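Local coordinates for protein carboxynorspermidine decarboxylase (Campylobacter jejuni subsp. jejuni 81116, PDB 3N29) that probably decarboxylates carboxynorspermidine to norspermidine, using pyridoxal 5'-phosphate held in a beta/alpha-barrel fold, at residues S208-E220 and K250-Y262. Numbering follows the deposited sequence.
Sequences SADALEAVLKVFE and KLIALCKNFSDKY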
# COMPACT_ATOMS: atom_id res chain seq x y z
N SER A 208 -20.87 10.53 -13.41
CA SER A 208 -21.45 11.55 -14.27
C SER A 208 -22.37 12.53 -13.56
O SER A 208 -22.77 12.33 -12.43
CB SER A 208 -22.36 10.84 -15.29
OG SER A 208 -23.42 10.19 -14.55
N ALA A 209 -22.75 13.58 -14.30
CA ALA A 209 -23.66 14.59 -13.79
C ALA A 209 -25.06 13.96 -13.61
O ALA A 209 -25.76 14.27 -12.64
CB ALA A 209 -23.71 15.82 -14.76
N ASP A 210 -25.43 13.06 -14.53
CA ASP A 210 -26.68 12.23 -14.38
C ASP A 210 -26.70 11.43 -13.10
O ASP A 210 -27.76 11.29 -12.49
CB ASP A 210 -26.93 11.29 -15.60
CG ASP A 210 -27.21 12.04 -16.91
OD1 ASP A 210 -27.44 13.28 -16.91
OD2 ASP A 210 -27.18 11.37 -17.98
N ALA A 211 -25.55 10.85 -12.66
CA ALA A 211 -25.53 10.12 -11.41
C ALA A 211 -25.69 11.05 -10.19
O ALA A 211 -26.38 10.73 -9.26
CB ALA A 211 -24.19 9.25 -11.26
N LEU A 212 -25.06 12.22 -10.20
CA LEU A 212 -25.32 13.22 -9.11
C LEU A 212 -26.82 13.63 -9.08
O LEU A 212 -27.41 13.72 -8.01
CB LEU A 212 -24.42 14.45 -9.24
CG LEU A 212 -24.78 15.65 -8.37
CD1 LEU A 212 -24.68 15.20 -6.90
CD2 LEU A 212 -23.95 16.82 -8.66
N GLU A 213 -27.41 13.91 -10.25
CA GLU A 213 -28.87 14.13 -10.35
C GLU A 213 -29.70 13.01 -9.62
O GLU A 213 -30.50 13.33 -8.74
CB GLU A 213 -29.31 14.32 -11.80
CG GLU A 213 -30.79 14.41 -11.97
CD GLU A 213 -31.22 14.90 -13.30
OE1 GLU A 213 -30.96 14.21 -14.32
OE2 GLU A 213 -31.85 15.99 -13.31
N ALA A 214 -29.42 11.73 -9.92
CA ALA A 214 -30.10 10.59 -9.25
C ALA A 214 -29.88 10.62 -7.74
O ALA A 214 -30.83 10.41 -7.00
CB ALA A 214 -29.64 9.26 -9.81
N VAL A 215 -28.67 10.92 -7.29
CA VAL A 215 -28.39 11.02 -5.82
C VAL A 215 -29.12 12.21 -5.19
O VAL A 215 -29.71 12.08 -4.10
CB VAL A 215 -26.85 11.05 -5.44
CG1 VAL A 215 -26.70 11.23 -3.92
CG2 VAL A 215 -26.15 9.71 -5.83
N LEU A 216 -29.15 13.35 -5.88
CA LEU A 216 -29.83 14.55 -5.33
C LEU A 216 -31.29 14.29 -5.18
O LEU A 216 -31.91 14.70 -4.19
CB LEU A 216 -29.64 15.80 -6.21
CG LEU A 216 -28.26 16.42 -6.01
CD1 LEU A 216 -28.03 17.50 -7.09
CD2 LEU A 216 -28.08 17.03 -4.65
N LYS A 217 -31.86 13.61 -6.16
CA LYS A 217 -33.27 13.25 -6.03
C LYS A 217 -33.56 12.46 -4.75
O LYS A 217 -34.56 12.76 -4.04
CB LYS A 217 -33.77 12.50 -7.26
CG LYS A 217 -33.77 13.35 -8.54
CD LYS A 217 -34.53 12.68 -9.70
CE LYS A 217 -34.11 13.31 -11.01
NZ LYS A 217 -34.92 13.00 -12.21
N VAL A 218 -32.69 11.47 -4.45
CA VAL A 218 -32.86 10.64 -3.25
C VAL A 218 -32.55 11.44 -1.97
O VAL A 218 -33.26 11.37 -0.97
CB VAL A 218 -32.01 9.36 -3.33
CG1 VAL A 218 -32.19 8.53 -2.02
CG2 VAL A 218 -32.38 8.57 -4.55
N PHE A 219 -31.52 12.25 -2.02
CA PHE A 219 -31.19 13.12 -0.89
C PHE A 219 -32.32 14.11 -0.53
O PHE A 219 -32.64 14.30 0.67
CB PHE A 219 -29.92 13.87 -1.23
CG PHE A 219 -29.48 14.87 -0.19
CD1 PHE A 219 -29.07 14.45 1.06
CD2 PHE A 219 -29.43 16.23 -0.49
CE1 PHE A 219 -28.62 15.40 2.04
CE2 PHE A 219 -28.97 17.18 0.45
CZ PHE A 219 -28.58 16.76 1.73
N GLU A 220 -32.92 14.75 -1.54
CA GLU A 220 -34.04 15.66 -1.24
C GLU A 220 -35.28 14.92 -0.75
O GLU A 220 -36.01 15.41 0.11
CB GLU A 220 -34.39 16.53 -2.46
CG GLU A 220 -33.22 17.38 -2.89
CD GLU A 220 -33.59 18.33 -4.03
OE1 GLU A 220 -34.58 19.05 -3.86
OE2 GLU A 220 -32.90 18.33 -5.06
N LYS A 250 -24.79 20.39 -17.25
CA LYS A 250 -25.78 19.87 -16.33
C LYS A 250 -25.37 19.97 -14.86
O LYS A 250 -26.22 20.25 -14.01
CB LYS A 250 -26.06 18.42 -16.67
CG LYS A 250 -26.99 17.74 -15.73
CD LYS A 250 -27.70 16.69 -16.48
CE LYS A 250 -28.72 16.03 -15.67
NZ LYS A 250 -29.60 15.36 -16.56
N LEU A 251 -24.09 19.72 -14.54
CA LEU A 251 -23.60 19.89 -13.18
C LEU A 251 -23.90 21.29 -12.72
O LEU A 251 -24.36 21.46 -11.60
CB LEU A 251 -22.10 19.66 -13.08
CG LEU A 251 -21.41 19.92 -11.73
CD1 LEU A 251 -21.99 19.00 -10.63
CD2 LEU A 251 -19.85 19.65 -11.85
N ILE A 252 -23.60 22.29 -13.56
CA ILE A 252 -23.78 23.70 -13.19
C ILE A 252 -25.26 24.02 -12.81
O ILE A 252 -25.55 24.52 -11.74
CB ILE A 252 -23.30 24.65 -14.30
CG1 ILE A 252 -21.78 24.54 -14.44
CG2 ILE A 252 -23.86 26.14 -14.04
CD1 ILE A 252 -21.16 25.02 -15.93
N ALA A 253 -26.18 23.62 -13.67
CA ALA A 253 -27.63 23.75 -13.41
C ALA A 253 -28.07 23.06 -12.09
O ALA A 253 -28.73 23.70 -11.23
CB ALA A 253 -28.42 23.26 -14.61
N LEU A 254 -27.59 21.82 -11.84
CA LEU A 254 -27.99 21.10 -10.65
C LEU A 254 -27.60 21.88 -9.41
O LEU A 254 -28.39 22.04 -8.49
CB LEU A 254 -27.35 19.68 -10.58
CG LEU A 254 -27.86 18.60 -11.53
CD1 LEU A 254 -27.00 17.35 -11.48
CD2 LEU A 254 -29.37 18.28 -11.17
N CYS A 255 -26.35 22.33 -9.39
CA CYS A 255 -25.80 23.11 -8.30
C CYS A 255 -26.54 24.43 -8.15
O CYS A 255 -26.88 24.85 -7.06
CB CYS A 255 -24.34 23.40 -8.60
SG CYS A 255 -23.31 21.87 -8.35
N LYS A 256 -26.73 25.11 -9.25
CA LYS A 256 -27.42 26.43 -9.20
C LYS A 256 -28.90 26.32 -8.70
O LYS A 256 -29.36 27.08 -7.81
CB LYS A 256 -27.31 27.08 -10.58
CG LYS A 256 -28.09 28.34 -10.71
CD LYS A 256 -27.49 29.34 -11.74
CE LYS A 256 -27.99 30.74 -11.41
NZ LYS A 256 -27.38 31.81 -12.27
N ASN A 257 -29.67 25.39 -9.27
CA ASN A 257 -31.05 25.12 -8.80
C ASN A 257 -31.12 24.76 -7.31
O ASN A 257 -31.96 25.22 -6.56
CB ASN A 257 -31.65 24.03 -9.66
CG ASN A 257 -31.82 24.49 -11.08
OD1 ASN A 257 -31.86 25.69 -11.32
ND2 ASN A 257 -31.91 23.58 -12.02
N PHE A 258 -30.18 23.95 -6.87
CA PHE A 258 -30.27 23.44 -5.52
C PHE A 258 -30.04 24.60 -4.57
O PHE A 258 -30.77 24.76 -3.57
CB PHE A 258 -29.25 22.31 -5.32
CG PHE A 258 -29.40 21.60 -4.02
CD1 PHE A 258 -30.12 20.42 -3.94
CD2 PHE A 258 -28.84 22.10 -2.88
CE1 PHE A 258 -30.26 19.77 -2.71
CE2 PHE A 258 -28.98 21.45 -1.66
CZ PHE A 258 -29.65 20.30 -1.59
N SER A 259 -29.03 25.39 -4.90
CA SER A 259 -28.63 26.55 -4.14
C SER A 259 -29.81 27.51 -3.95
O SER A 259 -30.08 27.98 -2.82
CB SER A 259 -27.54 27.31 -4.91
OG SER A 259 -27.11 28.37 -4.09
N ASP A 260 -30.51 27.74 -5.05
CA ASP A 260 -31.61 28.72 -5.10
C ASP A 260 -32.81 28.20 -4.33
O ASP A 260 -33.48 28.94 -3.60
CB ASP A 260 -31.99 28.98 -6.55
CG ASP A 260 -30.95 29.80 -7.28
OD1 ASP A 260 -30.04 30.35 -6.61
OD2 ASP A 260 -30.99 29.86 -8.53
N LYS A 261 -33.08 26.91 -4.49
CA LYS A 261 -34.28 26.29 -3.94
C LYS A 261 -34.21 26.39 -2.43
O LYS A 261 -35.20 26.75 -1.77
CB LYS A 261 -34.35 24.83 -4.39
CG LYS A 261 -35.58 24.08 -3.91
CD LYS A 261 -35.61 22.63 -4.39
CE LYS A 261 -36.82 21.93 -3.80
NZ LYS A 261 -36.92 20.53 -4.25
N TYR A 262 -33.06 26.05 -1.86
CA TYR A 262 -32.95 25.93 -0.41
C TYR A 262 -32.26 27.12 0.24
O TYR A 262 -32.15 27.15 1.46
CB TYR A 262 -32.22 24.63 -0.02
CG TYR A 262 -33.00 23.38 -0.38
CD1 TYR A 262 -34.15 23.02 0.32
CD2 TYR A 262 -32.60 22.56 -1.43
CE1 TYR A 262 -34.87 21.87 -0.02
CE2 TYR A 262 -33.31 21.42 -1.76
CZ TYR A 262 -34.44 21.08 -1.06
OH TYR A 262 -35.12 19.95 -1.41
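The side chain of Leu254 fits as a knob into a hole on helix 209-220 made by Ala209, Leu212, Glu213 and Leu216, and shows how neighbouring helices of a beta/alpha barrel lock together. With CG of Leu254 anti to its carbonyl carbon (chi1 -72°), the CD1 branch points at the backbone of the other helix and lies 3.5 Å from Ala209 O, while CD2 rests against the aliphatic part of Glu213. At the N-terminal end the helices come close, the CA atoms of Ala209 and Leu251 being 5.3 Å apart, an approach that the small alanine side chain permits. Beside this point Leu212 and Leu251 lie nearly perpendicular to each other, CD2 of the former 3.5 Å from CD1 of the latter. Further along, Leu216 CD2 packs 4.0 Å from Phe258 CE1, and Phe219 brings CE2 to 3.8 Å from Phe258 CZ, which lies at the edge of the Phe219 ring.

Polar and charged groups border the interface at both ends. The extended chain of Lys250 passes over Ala209 CB and places NZ between two carboxylates, forming salt bridges with both, 3.0 Å to Asp210 OD1 and 2.9 Å to Glu213 OE1, and meeting each from above its plane. At the other end Glu220 OE1 accepts a hydrogen bond from Tyr262 OH (2.7 Å), on the anti side and tilted out of the carboxylate plane, and a salt bridge from Lys261 NZ, nearly in line with the C-O bond. The two donors should together favour the charged carboxylate.

Segments 209-220 and 250-262 run in nearly the same direction, their axes 24° apart, following barrel strands 198-200 and 232-234 in the chain. Phe219 and Phe258 both rest on Val233 of strand 232-234, and Phe258 also touches Val266 of strand 265-268, while Leu251 reaches Val64 of helix 51-68.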